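Local coordinates for protein isocitrate dehydrogenase [NAD] subunit 1, mitochondrial (PDB 3BLX) that contributes, in an octamer with subunit 2, to the NAD(+)-dependent oxidative decarboxylation of isocitrate in the citric acid cycle, and also binds mitochondrial mRNA leaders, at residues Ser312-Glu317 against Asn340-Lys345; Ser112-Lys117 against Thr318-Lys323; Lys152-Pro157 against Gly192-Ile197; Asn106-Lys111 against Gly255-Ala260; Thr9-Tyr14 against Asn73-Lys78. One frame throughout, in Å; residues are numbered along the deposited sequence.

Contact 1: residues Ser312-Glu317 against Asn340-Lys345; sequences SKAVHE and NEIINK
Two helices, 306-320 and 335-347, cross steeply here, the short segments Ser312-Glu317 and Asn340-Lys345 making an angle of 125° at an axis separation of 8.8 Å. The apolar part centres on Ile342, whose two branches divide the work. With CG1 beside the backbone N (chi1 -74°), CG2 is sent to the methyl of Ala314, where Ile342 CG2 and Ala314 CB are 3.8 Å apart. The other arm runs alongside Val315 and points the same way, Ile342 CD1 lying 3.9 Å from Val315 CB. Ile39 of helix 27-42 and Ile292 of helix 289-302 also pack on Ile342.

The polar part lies about one turn further along each helix. Glu317 reaches out extended from a CG anti to its backbone N, while Lys345 bends at chi3 (80°), so the two cross obliquely. Lys345 NZ and Glu317 OE2 form a salt bridge at 3.2 Å whose hydrogen bond is weak. The ammonium has its stronger partner in Glu321, so it is held between two carboxylates that probably stabilise its charge. In this way the last helix of the chain, 335-347, packs across helix 306-320 in the isocitrate/isopropylmalate dehydrogenase fold.

Contact 2: residues Ser112-Lys117 against Thr318-Lys323; sequences SLKGVK and TIAEGK
At Thr318 the chain is still helical, and the hydroxyl of that residue bonds back to the carbonyl of Ala314, so the contact with the loop Ser112-Lys117 really starts one residue later. Ile319 is its centre. Its CG2 lies beside the backbone N and leaves CG1 to carry CD1 against one face of the type I turn that runs from Leu113 to Val116. Inside that turn Val116 N bonds to Leu113 O at 3.2 Å. The Ile319 methyl touches three residues of the turn: Leu113 CB is 3.8 Å from Ile319 CD1, with the two side chains crossing at about a right angle; Gly115 N is 3.6 Å from the same Ile319 CD1; and Val116 offers CG2, the branch beside its own backbone N.

Ala320 comes next, at the last turn of helix 306-320. Because Gly115 has no side chain, main chain can lie almost directly on main chain, and Gly115 CA sits only 4.0 Å from Ala320 CA. Lys114, bent along its length, lays aliphatic carbons over the alanine, Lys114 CE being 3.7 Å from Ala320 CB, while the ammonium leads away. At Glu321 the helical torsions end. Hydrophobic docking of a glycine-bearing type I turn against a helix C-terminus is thus what ties the loop after strand 105-111 to helix 306-320.

Contact 3: residues Lys152-Pro157 against Gly192-Ile197; sequences KVMTRP and GLFRNI
Met154 and Phe194, both buried, form with Leu193 the inner side of this contact, where the end of strand 147-155 lies nearly parallel to helix 190-205, at 22° between the short segments. Met154 starts with CG anti to its backbone N and then bends at chi2 (98°), so its chain slides past Leu193 in the opposite direction, with Met154 CG 4.0 Å from Leu193 CD2. The bend delivers the sulfur to Phe194, which it meets obliquely in a Met-aromatic contact, Met154 SD lying 3.9 Å from Phe194 CD1. From the centroid of the Phe194 ring to Met154 SD is 5.1 Å. Thr159 and Ile162 of helix 156-172 back the same ring.

The outer side is built by Arg156, partly exposed, which meets helix 190-205 by van der Waals contact, with no polar partner there. Ile197 CD1 lies 3.7 Å from Arg156 CB and also sits over one face of the guanidinium, off toward its rim, while Leu193 CD1 approaches Arg156 NH1 at 3.8 Å. Arg156 NE has a long, weak ion pair with Glu160.

Between Met154 and Arg156 in sequence, Thr155 is the N-cap of helix 156-172, its OG1 weakly bonded to Lys158 N and more firmly to Glu133. Residues Lys152-Thr155 continue as an antiparallel ladder into a chain of subunit 2, a sheet shared between subunits as in the clasp region of this dehydrogenase family.

Contact 4: residues Asn106-Lys111 against Gly255-Ala260; sequences NVALFK and GLVAGA
Strand 105-111 and strand 258-262 run antiparallel, and the hydrogen-bonded pair of Val107 with Ala260 is the firmest point between them. Val107 N gives a bond of 2.7 Å to Ala260 O, which it meets nearly along the C=O axis. The return bond, from Ala260 N to Val107 O, spans 2.9 Å and arrives in the plane of the carbonyl. Val107 O also receives a CA-H...O contact from Gly259 CA at 3.2 Å, and Ala108 with Gly259 is the neighbouring non-hydrogen-bonded pair. Further along, Leu109 N bonds to Ala258 O at 3.0 Å, nearly straight at 172° but coming from above the carbonyl plane.

The main-chain groups facing the other way are served by other elements. Asn106, Ala108 and Phe110 bond through their backbones to Arg129, Val127 and Leu125 of strand 124-130. On the second segment, Val257 and Gly259 pair through their backbones with Gly272 and Glu270, and Gly259 N is taken by the hydroxyl of Ser294. At the far end Asn106 ND2 makes a weak bond to Asn261 OD1.

Side chains add apolar contact. Val107, Leu109, Ala258 and Ala260 share one face; where the chain leads into the second strand, Phe110 CE2 touches Val257 CG1 at 3.5 Å, the two side chains crossing obliquely. This is a central antiparallel step in the large mixed sheet of the isocitrate/isopropylmalate dehydrogenase fold, and its Asn106 end adjoins Arg129, a probable substrate-binding residue.

Contact 5: residues Thr9-Tyr14 against Asn73-Lys78; sequences TLPKKY and NKIGLK
Leu10 enters this contact through its main chain, the Leu10 carbonyl O resting 3.5 Å from CG of Lys74. That lysine has left helix 60-73 with a positive phi of 78°, a turn of the chain that aims its first side-chain carbons at the N-terminal segment; its ammonium bonds back to the carbonyl of Lys71. Pro11 follows with two kinds of approach. Its CA makes a CA-H...O contact with Asn73 O at 3.5 Å, and the ring crosses Ile75 obliquely, Pro11 CB lying 4.0 Å from Ile75 CG1.

Lys12 then supplies the hydrogen bond that joins the two segments, from its backbone N to Asn73 O at 3.3 Å. The bond is long but straight, 168° at the hydrogen, with the donor above the carbonyl plane. Asn73 O, near the C-terminal end of its helix, therefore receives both an N-H and a CA-H from successive residues. The Lys12 side chain leaves with CG anti to the backbone N and bends at chi2 and chi3, so that Lys12 CE passes 3.5 Å from Asn73 OD1. Its ammonium goes on to a salt bridge with Asp168 of a second copy of this protein, while Asn73 ND2 is held by Thr21 and Glu50.

Tyr14, beyond the contact, bonds through its hydroxyl to that same Asp168 of the second subunit. The N-terminal arm thus spans the turn between helix 60-73 and strand 75-80, beside strand 17-25, with helix 289-302 packing on Ile75 and the neighbouring subunit meeting the arm.

How the contacts relate
Contact 4 is the core of the set, near the centre of the chain and built of backbone bonds within the main sheet, which contact 5 meets where strand 75-80 begins, with one long bond and a charged subunit interface. Contacts 1 and 2 share helix 306-320, one buried on its flank, the other partly exposed at its C-terminal end, and both rely on aliphatic packing; a charge pair and side-chain packing join the two. Leu113 packing on Leu256 carries contact 2 on to contact 4. Contact 3 stands apart, its centre about 43 Å from that of contact 1, and adds sulfur, ring and guanidinium to the aliphatic packing, beside an intersubunit sheet.

Contact 1: residues Ser312-Glu317 against Asn340-Lys345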
# COMPACT_ATOMS: atom_id res chain seq x y z
N SER E 312 16.64 -15.15 -36.29
CA SER E 312 17.22 -13.92 -36.78
C SER E 312 18.15 -14.16 -37.98
O SER E 312 18.16 -13.39 -38.94
CB SER E 312 17.97 -13.19 -35.66
OG SER E 312 18.38 -11.89 -36.07
N LYS E 313 18.95 -15.22 -37.92
CA LYS E 313 19.87 -15.55 -39.01
C LYS E 313 19.06 -15.95 -40.25
O LYS E 313 19.33 -15.49 -41.36
CB LYS E 313 20.82 -16.67 -38.59
CG LYS E 313 21.97 -16.89 -39.54
CD LYS E 313 22.88 -18.01 -39.05
CE LYS E 313 24.11 -18.16 -39.94
NZ LYS E 313 25.05 -19.18 -39.41
N ALA E 314 18.07 -16.79 -40.06
CA ALA E 314 17.16 -17.15 -41.13
C ALA E 314 16.57 -15.94 -41.90
O ALA E 314 16.58 -15.93 -43.12
CB ALA E 314 16.03 -18.07 -40.61
N VAL E 315 16.06 -14.93 -41.20
CA VAL E 315 15.42 -13.85 -41.94
C VAL E 315 16.46 -12.93 -42.57
O VAL E 315 16.23 -12.42 -43.66
CB VAL E 315 14.33 -13.04 -41.15
CG1 VAL E 315 13.82 -13.80 -39.96
CG2 VAL E 315 14.82 -11.66 -40.75
N HIS E 316 17.61 -12.75 -41.93
CA HIS E 316 18.66 -11.93 -42.51
C HIS E 316 19.21 -12.56 -43.78
O HIS E 316 19.51 -11.87 -44.76
CB HIS E 316 19.79 -11.71 -41.51
CG HIS E 316 19.42 -10.79 -40.39
ND1 HIS E 316 18.87 -9.54 -40.59
CD2 HIS E 316 19.51 -10.94 -39.04
CE1 HIS E 316 18.65 -8.96 -39.43
NE2 HIS E 316 19.03 -9.79 -38.47
N GLU E 317 19.32 -13.88 -43.76
CA GLU E 317 19.82 -14.67 -44.88
C GLU E 317 18.80 -14.63 -46.00
O GLU E 317 19.15 -14.37 -47.15
CB GLU E 317 20.04 -16.12 -44.43
CG GLU E 317 20.99 -16.94 -45.28
CD GLU E 317 21.35 -18.27 -44.62
OE1 GLU E 317 21.90 -18.25 -43.49
OE2 GLU E 317 21.08 -19.33 -45.23
N ASN E 340 7.58 -19.08 -45.63
CA ASN E 340 7.97 -20.44 -45.98
C ASN E 340 9.47 -20.60 -46.32
O ASN E 340 10.08 -21.61 -45.95
CB ASN E 340 7.08 -20.99 -47.08
CG ASN E 340 5.66 -21.22 -46.60
OD1 ASN E 340 5.42 -21.45 -45.40
ND2 ASN E 340 4.70 -21.15 -47.53
N GLU E 341 10.05 -19.60 -47.00
CA GLU E 341 11.47 -19.58 -47.27
C GLU E 341 12.28 -19.53 -45.98
O GLU E 341 13.32 -20.18 -45.87
CB GLU E 341 11.84 -18.37 -48.15
CG GLU E 341 12.71 -18.68 -49.40
CD GLU E 341 14.02 -19.45 -49.14
OE1 GLU E 341 15.08 -18.79 -49.03
OE2 GLU E 341 14.00 -20.70 -49.08
N ILE E 342 11.82 -18.75 -45.02
CA ILE E 342 12.50 -18.64 -43.74
C ILE E 342 12.43 -19.97 -42.99
O ILE E 342 13.45 -20.46 -42.52
CB ILE E 342 11.90 -17.51 -42.87
CG1 ILE E 342 12.33 -16.14 -43.41
CG2 ILE E 342 12.35 -17.63 -41.42
CD1 ILE E 342 11.47 -15.00 -42.91
N ILE E 343 11.24 -20.54 -42.89
CA ILE E 343 11.05 -21.83 -42.26
C ILE E 343 11.91 -22.89 -42.94
O ILE E 343 12.41 -23.81 -42.28
CB ILE E 343 9.59 -22.26 -42.34
CG1 ILE E 343 8.73 -21.31 -41.50
CG2 ILE E 343 9.42 -23.70 -41.86
CD1 ILE E 343 7.25 -21.60 -41.59
N ASN E 344 12.10 -22.75 -44.25
CA ASN E 344 12.90 -23.69 -45.02
C ASN E 344 14.38 -23.65 -44.66
O ASN E 344 15.02 -24.69 -44.54
CB ASN E 344 12.69 -23.46 -46.53
CG ASN E 344 13.49 -24.42 -47.39
OD1 ASN E 344 13.23 -25.62 -47.37
ND2 ASN E 344 14.46 -23.90 -48.16
N LYS E 345 14.94 -22.46 -44.48
CA LYS E 345 16.34 -22.34 -44.07
C LYS E 345 16.52 -22.79 -42.64
O LYS E 345 17.63 -23.08 -42.21
CB LYS E 345 16.87 -20.90 -44.21
CG LYS E 345 16.24 -20.16 -45.34
CD LYS E 345 17.16 -19.09 -45.89
CE LYS E 345 18.19 -19.71 -46.82
NZ LYS E 345 18.93 -18.66 -47.55

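Contact 2: residues Ser112-Lys117 against Thr318-Lys323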
# COMPACT_ATOMS: atom_id res chain seq x y z
N SER E 112 20.33 -1.35 -40.59
CA SER E 112 20.35 -1.66 -42.03
C SER E 112 20.46 -3.17 -42.33
O SER E 112 21.16 -3.91 -41.64
CB SER E 112 21.48 -0.90 -42.72
OG SER E 112 21.10 0.42 -43.11
N LEU E 113 19.75 -3.63 -43.36
CA LEU E 113 19.76 -5.05 -43.69
C LEU E 113 20.59 -5.36 -44.94
O LEU E 113 20.59 -4.58 -45.90
CB LEU E 113 18.33 -5.55 -43.89
CG LEU E 113 17.54 -5.67 -42.60
CD1 LEU E 113 16.20 -4.96 -42.76
CD2 LEU E 113 17.36 -7.14 -42.22
N LYS E 114 21.26 -6.52 -44.92
CA LYS E 114 22.27 -6.86 -45.91
C LYS E 114 21.79 -6.73 -47.37
O LYS E 114 22.50 -6.19 -48.21
CB LYS E 114 22.86 -8.25 -45.67
CG LYS E 114 24.28 -8.39 -46.25
CD LYS E 114 24.42 -9.63 -47.15
CE LYS E 114 24.76 -10.90 -46.37
NZ LYS E 114 26.23 -11.03 -46.11
N GLY E 115 20.59 -7.23 -47.68
CA GLY E 115 20.16 -7.14 -49.06
C GLY E 115 19.10 -6.10 -49.43
O GLY E 115 18.25 -6.36 -50.30
N VAL E 116 19.13 -4.94 -48.78
CA VAL E 116 18.14 -3.90 -49.06
C VAL E 116 18.80 -2.62 -49.61
O VAL E 116 19.64 -2.02 -48.95
CB VAL E 116 17.28 -3.57 -47.83
CG1 VAL E 116 16.32 -2.45 -48.14
CG2 VAL E 116 16.49 -4.75 -47.45
N LYS E 117 18.39 -2.23 -50.82
CA LYS E 117 18.95 -1.05 -51.48
C LYS E 117 18.58 0.25 -50.77
O LYS E 117 17.42 0.69 -50.82
CB LYS E 117 18.53 -1.02 -52.96
CG LYS E 117 17.17 -1.65 -53.21
CD LYS E 117 16.73 -1.59 -54.68
CE LYS E 117 15.37 -2.31 -54.87
NZ LYS E 117 14.73 -2.13 -56.22
N THR E 318 17.54 -14.88 -45.67
CA THR E 318 16.49 -14.84 -46.67
C THR E 318 16.39 -13.49 -47.39
O THR E 318 16.19 -13.45 -48.60
CB THR E 318 15.13 -15.18 -46.08
OG1 THR E 318 15.16 -16.52 -45.57
CG2 THR E 318 14.04 -15.06 -47.14
N ILE E 319 16.53 -12.38 -46.67
CA ILE E 319 16.41 -11.09 -47.33
C ILE E 319 17.72 -10.70 -48.04
O ILE E 319 17.72 -9.93 -49.01
CB ILE E 319 15.83 -9.91 -46.41
CG1 ILE E 319 16.93 -9.02 -45.86
CG2 ILE E 319 14.90 -10.39 -45.31
CD1 ILE E 319 17.17 -7.82 -46.75
N ALA E 320 18.85 -11.25 -47.58
CA ALA E 320 20.13 -11.01 -48.25
C ALA E 320 20.18 -11.53 -49.70
O ALA E 320 20.73 -10.87 -50.59
CB ALA E 320 21.26 -11.59 -47.44
N GLU E 321 19.63 -12.72 -49.93
CA GLU E 321 19.44 -13.25 -51.27
C GLU E 321 18.10 -12.77 -51.82
O GLU E 321 17.05 -13.19 -51.34
CB GLU E 321 19.42 -14.78 -51.23
CG GLU E 321 20.47 -15.39 -50.31
CD GLU E 321 20.09 -16.78 -49.82
OE1 GLU E 321 18.94 -17.22 -50.09
OE2 GLU E 321 20.95 -17.40 -49.14
N GLY E 322 18.15 -11.92 -52.83
CA GLY E 322 16.95 -11.26 -53.34
C GLY E 322 15.75 -12.11 -53.70
O GLY E 322 14.75 -11.58 -54.17
N LYS E 323 15.85 -13.42 -53.48
CA LYS E 323 14.78 -14.36 -53.86
C LYS E 323 13.80 -14.52 -52.72
O LYS E 323 14.21 -14.64 -51.55
CB LYS E 323 15.37 -15.74 -54.22
CG LYS E 323 16.67 -15.73 -55.06
CD LYS E 323 16.63 -14.70 -56.22
CE LYS E 323 15.48 -14.93 -57.24
NZ LYS E 323 15.30 -13.80 -58.21

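Contact 3: residues Lys152-Pro157 against Gly192-Ile197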
# COMPACT_ATOMS: atom_id res chain seq x y z
N LYS E 152 0.86 20.77 -21.07
CA LYS E 152 1.59 19.50 -21.04
C LYS E 152 2.61 19.52 -19.90
O LYS E 152 3.09 20.57 -19.53
CB LYS E 152 2.25 19.23 -22.39
CG LYS E 152 1.30 18.88 -23.54
CD LYS E 152 2.06 18.73 -24.86
CE LYS E 152 1.16 18.72 -26.11
NZ LYS E 152 1.96 18.87 -27.39
N VAL E 153 2.91 18.37 -19.29
CA VAL E 153 3.89 18.32 -18.20
C VAL E 153 5.12 17.48 -18.48
O VAL E 153 5.09 16.52 -19.23
CB VAL E 153 3.29 17.83 -16.87
CG1 VAL E 153 2.12 18.71 -16.44
CG2 VAL E 153 2.87 16.40 -17.00
N MET E 154 6.22 17.88 -17.89
CA MET E 154 7.48 17.15 -17.96
C MET E 154 7.91 17.09 -16.51
O MET E 154 8.02 18.12 -15.85
CB MET E 154 8.50 17.97 -18.76
CG MET E 154 9.96 17.52 -18.65
SD MET E 154 10.46 16.48 -20.04
CE MET E 154 9.68 17.32 -21.44
N THR E 155 8.15 15.89 -15.99
CA THR E 155 8.47 15.78 -14.56
C THR E 155 9.76 15.02 -14.35
O THR E 155 10.11 14.16 -15.14
CB THR E 155 7.36 15.08 -13.74
OG1 THR E 155 7.53 13.65 -13.78
CG2 THR E 155 5.97 15.46 -14.24
N ARG E 156 10.44 15.31 -13.26
CA ARG E 156 11.77 14.76 -13.06
C ARG E 156 11.75 13.24 -12.80
O ARG E 156 12.60 12.51 -13.31
CB ARG E 156 12.56 15.56 -12.00
CG ARG E 156 12.70 14.91 -10.64
CD ARG E 156 13.66 15.71 -9.73
NE ARG E 156 14.99 15.88 -10.32
CZ ARG E 156 15.46 17.04 -10.79
NH1 ARG E 156 14.72 18.17 -10.73
NH2 ARG E 156 16.69 17.08 -11.32
N PRO E 157 10.78 12.74 -12.03
CA PRO E 157 10.79 11.28 -11.85
C PRO E 157 10.58 10.53 -13.16
O PRO E 157 11.27 9.54 -13.41
CB PRO E 157 9.62 11.02 -10.89
CG PRO E 157 9.35 12.35 -10.24
CD PRO E 157 9.69 13.39 -11.27
N GLY E 192 14.96 21.86 -20.83
CA GLY E 192 16.18 22.07 -20.06
C GLY E 192 16.31 21.00 -18.98
O GLY E 192 17.35 20.37 -18.82
N LEU E 193 15.22 20.79 -18.25
CA LEU E 193 15.15 19.72 -17.26
C LEU E 193 15.54 18.37 -17.84
O LEU E 193 16.33 17.62 -17.25
CB LEU E 193 13.72 19.63 -16.74
CG LEU E 193 13.41 18.67 -15.60
CD1 LEU E 193 14.14 19.11 -14.35
CD2 LEU E 193 11.92 18.61 -15.33
N PHE E 194 14.96 18.06 -19.00
CA PHE E 194 15.25 16.83 -19.71
C PHE E 194 16.74 16.63 -20.06
O PHE E 194 17.35 15.62 -19.69
CB PHE E 194 14.42 16.76 -20.98
CG PHE E 194 14.43 15.40 -21.62
CD1 PHE E 194 13.54 14.40 -21.20
CD2 PHE E 194 15.35 15.11 -22.62
CE1 PHE E 194 13.56 13.14 -21.78
CE2 PHE E 194 15.38 13.84 -23.21
CZ PHE E 194 14.49 12.85 -22.78
N ARG E 195 17.32 17.58 -20.80
CA ARG E 195 18.75 17.57 -21.12
C ARG E 195 19.64 17.48 -19.89
O ARG E 195 20.61 16.73 -19.88
CB ARG E 195 19.13 18.85 -21.87
CG ARG E 195 20.62 19.05 -22.05
CD ARG E 195 20.95 20.50 -22.37
NE ARG E 195 20.61 21.38 -21.25
CZ ARG E 195 20.24 22.66 -21.37
NH1 ARG E 195 20.17 23.23 -22.57
NH2 ARG E 195 19.94 23.37 -20.27
N ASN E 196 19.30 18.24 -18.85
CA ASN E 196 20.12 18.22 -17.63
C ASN E 196 20.08 16.90 -16.91
O ASN E 196 21.14 16.35 -16.60
CB ASN E 196 19.69 19.32 -16.67
CG ASN E 196 20.03 20.68 -17.20
OD1 ASN E 196 20.88 20.82 -18.11
ND2 ASN E 196 19.35 21.71 -16.67
N ILE E 197 18.87 16.39 -16.66
CA ILE E 197 18.74 15.13 -15.96
C ILE E 197 19.48 14.01 -16.70
O ILE E 197 20.13 13.18 -16.07
CB ILE E 197 17.29 14.75 -15.73
CG1 ILE E 197 16.67 15.71 -14.72
CG2 ILE E 197 17.21 13.30 -15.25
CD1 ILE E 197 15.13 15.60 -14.60

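Contact 4: residues Asn106-Lys111 against Gly255-Ala260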
# COMPACT_ATOMS: atom_id res chain seq x y z
N ASN E 106 9.46 3.26 -24.96
CA ASN E 106 9.31 2.70 -26.29
C ASN E 106 10.69 2.63 -26.96
O ASN E 106 11.41 3.58 -26.94
CB ASN E 106 8.27 3.48 -27.11
CG ASN E 106 8.32 3.13 -28.60
OD1 ASN E 106 8.41 4.01 -29.47
ND2 ASN E 106 8.30 1.83 -28.90
N VAL E 107 11.07 1.46 -27.48
CA VAL E 107 12.35 1.28 -28.12
C VAL E 107 12.13 0.87 -29.57
O VAL E 107 11.35 -0.03 -29.84
CB VAL E 107 13.14 0.14 -27.48
CG1 VAL E 107 14.55 0.15 -28.00
CG2 VAL E 107 13.14 0.27 -25.98
N ALA E 108 12.83 1.52 -30.50
CA ALA E 108 12.82 1.13 -31.89
C ALA E 108 14.25 0.89 -32.40
O ALA E 108 15.18 1.68 -32.17
CB ALA E 108 12.12 2.15 -32.73
N LEU E 109 14.46 -0.24 -33.06
CA LEU E 109 15.81 -0.54 -33.54
C LEU E 109 15.90 -0.32 -35.04
O LEU E 109 15.15 -0.91 -35.82
CB LEU E 109 16.19 -1.98 -33.20
CG LEU E 109 16.02 -2.37 -31.74
CD1 LEU E 109 16.47 -3.81 -31.51
CD2 LEU E 109 16.82 -1.40 -30.92
N PHE E 110 16.82 0.55 -35.45
CA PHE E 110 17.02 0.81 -36.87
C PHE E 110 18.38 0.28 -37.37
O PHE E 110 19.36 1.03 -37.44
CB PHE E 110 16.89 2.31 -37.14
CG PHE E 110 15.59 2.86 -36.70
CD1 PHE E 110 15.49 3.53 -35.50
CD2 PHE E 110 14.45 2.69 -37.49
CE1 PHE E 110 14.28 4.06 -35.08
CE2 PHE E 110 13.24 3.19 -37.08
CZ PHE E 110 13.15 3.89 -35.86
N LYS E 111 18.44 -1.01 -37.68
CA LYS E 111 19.63 -1.58 -38.28
C LYS E 111 19.41 -1.85 -39.76
O LYS E 111 18.42 -2.50 -40.14
CB LYS E 111 20.05 -2.87 -37.59
CG LYS E 111 21.55 -3.12 -37.68
CD LYS E 111 21.98 -4.30 -36.85
CE LYS E 111 23.46 -4.60 -37.06
NZ LYS E 111 23.86 -5.86 -36.36
N GLY E 255 8.61 -1.65 -42.57
CA GLY E 255 8.52 -3.10 -42.58
C GLY E 255 9.75 -3.80 -42.05
O GLY E 255 9.73 -5.00 -41.89
N LEU E 256 10.81 -3.04 -41.75
CA LEU E 256 12.09 -3.61 -41.31
C LEU E 256 12.53 -3.22 -39.89
O LEU E 256 13.67 -3.53 -39.48
CB LEU E 256 13.18 -3.16 -42.27
CG LEU E 256 12.86 -3.45 -43.73
CD1 LEU E 256 13.82 -2.69 -44.64
CD2 LEU E 256 12.96 -4.92 -43.93
N VAL E 257 11.64 -2.57 -39.16
CA VAL E 257 11.96 -1.95 -37.89
C VAL E 257 11.43 -2.69 -36.69
O VAL E 257 10.23 -2.66 -36.43
CB VAL E 257 11.31 -0.58 -37.81
CG1 VAL E 257 11.66 0.07 -36.48
CG2 VAL E 257 11.74 0.28 -38.98
N ALA E 258 12.31 -3.33 -35.93
CA ALA E 258 11.90 -4.03 -34.70
C ALA E 258 11.55 -3.03 -33.59
O ALA E 258 12.04 -1.91 -33.58
CB ALA E 258 12.97 -5.01 -34.24
N GLY E 259 10.72 -3.44 -32.65
CA GLY E 259 10.35 -2.55 -31.58
C GLY E 259 9.98 -3.29 -30.31
O GLY E 259 9.61 -4.47 -30.34
N ALA E 260 10.08 -2.56 -29.19
CA ALA E 260 9.69 -3.10 -27.90
C ALA E 260 9.20 -1.99 -27.00
O ALA E 260 9.66 -0.86 -27.08
CB ALA E 260 10.87 -3.85 -27.25

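Contact 5: residues Thr9-Tyr14 against Asn73-Lys78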
# COMPACT_ATOMS: atom_id res chain seq x y z
N THR E 9 6.32 -11.83 -10.21
CA THR E 9 6.61 -10.58 -10.89
C THR E 9 7.13 -11.05 -12.26
O THR E 9 7.56 -10.26 -13.13
CB THR E 9 7.68 -9.77 -10.13
OG1 THR E 9 8.99 -10.09 -10.62
CG2 THR E 9 7.59 -10.05 -8.63
N LEU E 10 7.06 -12.37 -12.44
CA LEU E 10 7.70 -13.05 -13.55
C LEU E 10 6.72 -13.45 -14.63
O LEU E 10 5.52 -13.54 -14.39
CB LEU E 10 8.38 -14.31 -13.04
CG LEU E 10 9.79 -14.18 -12.47
CD1 LEU E 10 10.27 -15.58 -12.25
CD2 LEU E 10 10.75 -13.41 -13.38
N PRO E 11 7.25 -13.68 -15.84
CA PRO E 11 6.43 -14.13 -16.97
C PRO E 11 5.76 -15.46 -16.68
O PRO E 11 6.40 -16.34 -16.12
CB PRO E 11 7.47 -14.27 -18.10
CG PRO E 11 8.56 -13.32 -17.73
CD PRO E 11 8.62 -13.30 -16.23
N LYS E 12 4.48 -15.56 -17.04
CA LYS E 12 3.64 -16.74 -16.79
C LYS E 12 4.27 -18.00 -17.42
O LYS E 12 4.60 -18.04 -18.61
CB LYS E 12 2.25 -16.47 -17.35
CG LYS E 12 1.27 -17.60 -17.27
CD LYS E 12 0.43 -17.50 -16.03
CE LYS E 12 -0.89 -16.86 -16.27
NZ LYS E 12 -1.24 -16.27 -14.93
N LYS E 13 4.48 -19.03 -16.61
CA LYS E 13 5.21 -20.21 -17.08
C LYS E 13 4.83 -21.51 -16.35
O LYS E 13 5.00 -21.65 -15.14
CB LYS E 13 6.70 -19.93 -16.97
CG LYS E 13 7.59 -20.85 -17.71
CD LYS E 13 9.02 -20.42 -17.48
CE LYS E 13 10.05 -21.38 -18.09
NZ LYS E 13 11.48 -20.85 -18.03
N TYR E 14 4.28 -22.46 -17.08
CA TYR E 14 4.01 -23.78 -16.52
C TYR E 14 4.80 -24.86 -17.25
O TYR E 14 4.74 -24.97 -18.47
CB TYR E 14 2.52 -24.06 -16.55
CG TYR E 14 1.76 -23.09 -15.70
CD1 TYR E 14 0.81 -22.24 -16.25
CD2 TYR E 14 2.02 -22.99 -14.34
CE1 TYR E 14 0.12 -21.33 -15.47
CE2 TYR E 14 1.35 -22.08 -13.56
CZ TYR E 14 0.39 -21.25 -14.12
OH TYR E 14 -0.28 -20.36 -13.31
N ASN E 73 0.00 -12.43 -17.81
CA ASN E 73 1.13 -13.06 -18.49
C ASN E 73 2.42 -12.24 -18.41
O ASN E 73 3.50 -12.80 -18.45
CB ASN E 73 0.79 -13.38 -19.94
CG ASN E 73 -0.47 -14.20 -20.07
OD1 ASN E 73 -0.86 -14.94 -19.17
ND2 ASN E 73 -1.11 -14.08 -21.22
N LYS E 74 2.29 -10.92 -18.33
CA LYS E 74 3.43 -9.98 -18.24
C LYS E 74 4.16 -9.69 -19.55
O LYS E 74 4.85 -8.71 -19.65
CB LYS E 74 4.46 -10.42 -17.19
CG LYS E 74 3.88 -10.86 -15.84
CD LYS E 74 3.07 -9.78 -15.22
CE LYS E 74 2.87 -10.03 -13.74
NZ LYS E 74 2.11 -11.29 -13.52
N ILE E 75 4.03 -10.58 -20.53
CA ILE E 75 4.71 -10.45 -21.81
C ILE E 75 3.69 -10.50 -22.95
O ILE E 75 2.76 -11.30 -22.94
CB ILE E 75 5.75 -11.57 -22.00
CG1 ILE E 75 6.73 -11.53 -20.85
CG2 ILE E 75 6.55 -11.32 -23.25
CD1 ILE E 75 7.48 -10.19 -20.76
N GLY E 76 3.88 -9.65 -23.95
CA GLY E 76 2.95 -9.63 -25.06
C GLY E 76 3.56 -9.38 -26.42
O GLY E 76 4.61 -8.76 -26.54
N LEU E 77 2.90 -9.89 -27.45
CA LEU E 77 3.29 -9.64 -28.83
C LEU E 77 2.09 -9.00 -29.48
O LEU E 77 0.98 -9.53 -29.42
CB LEU E 77 3.67 -10.94 -29.55
CG LEU E 77 4.81 -10.88 -30.57
CD1 LEU E 77 4.52 -11.78 -31.73
CD2 LEU E 77 4.99 -9.52 -31.09
N LYS E 78 2.31 -7.87 -30.10
CA LYS E 78 1.22 -7.07 -30.58
C LYS E 78 1.41 -6.70 -32.05
O LYS E 78 2.47 -6.27 -32.45
CB LYS E 78 1.09 -5.83 -29.69
CG LYS E 78 0.35 -4.67 -30.27
CD LYS E 78 -0.05 -3.73 -29.16
CE LYS E 78 -0.02 -2.25 -29.61
NZ LYS E 78 -0.61 -2.03 -30.96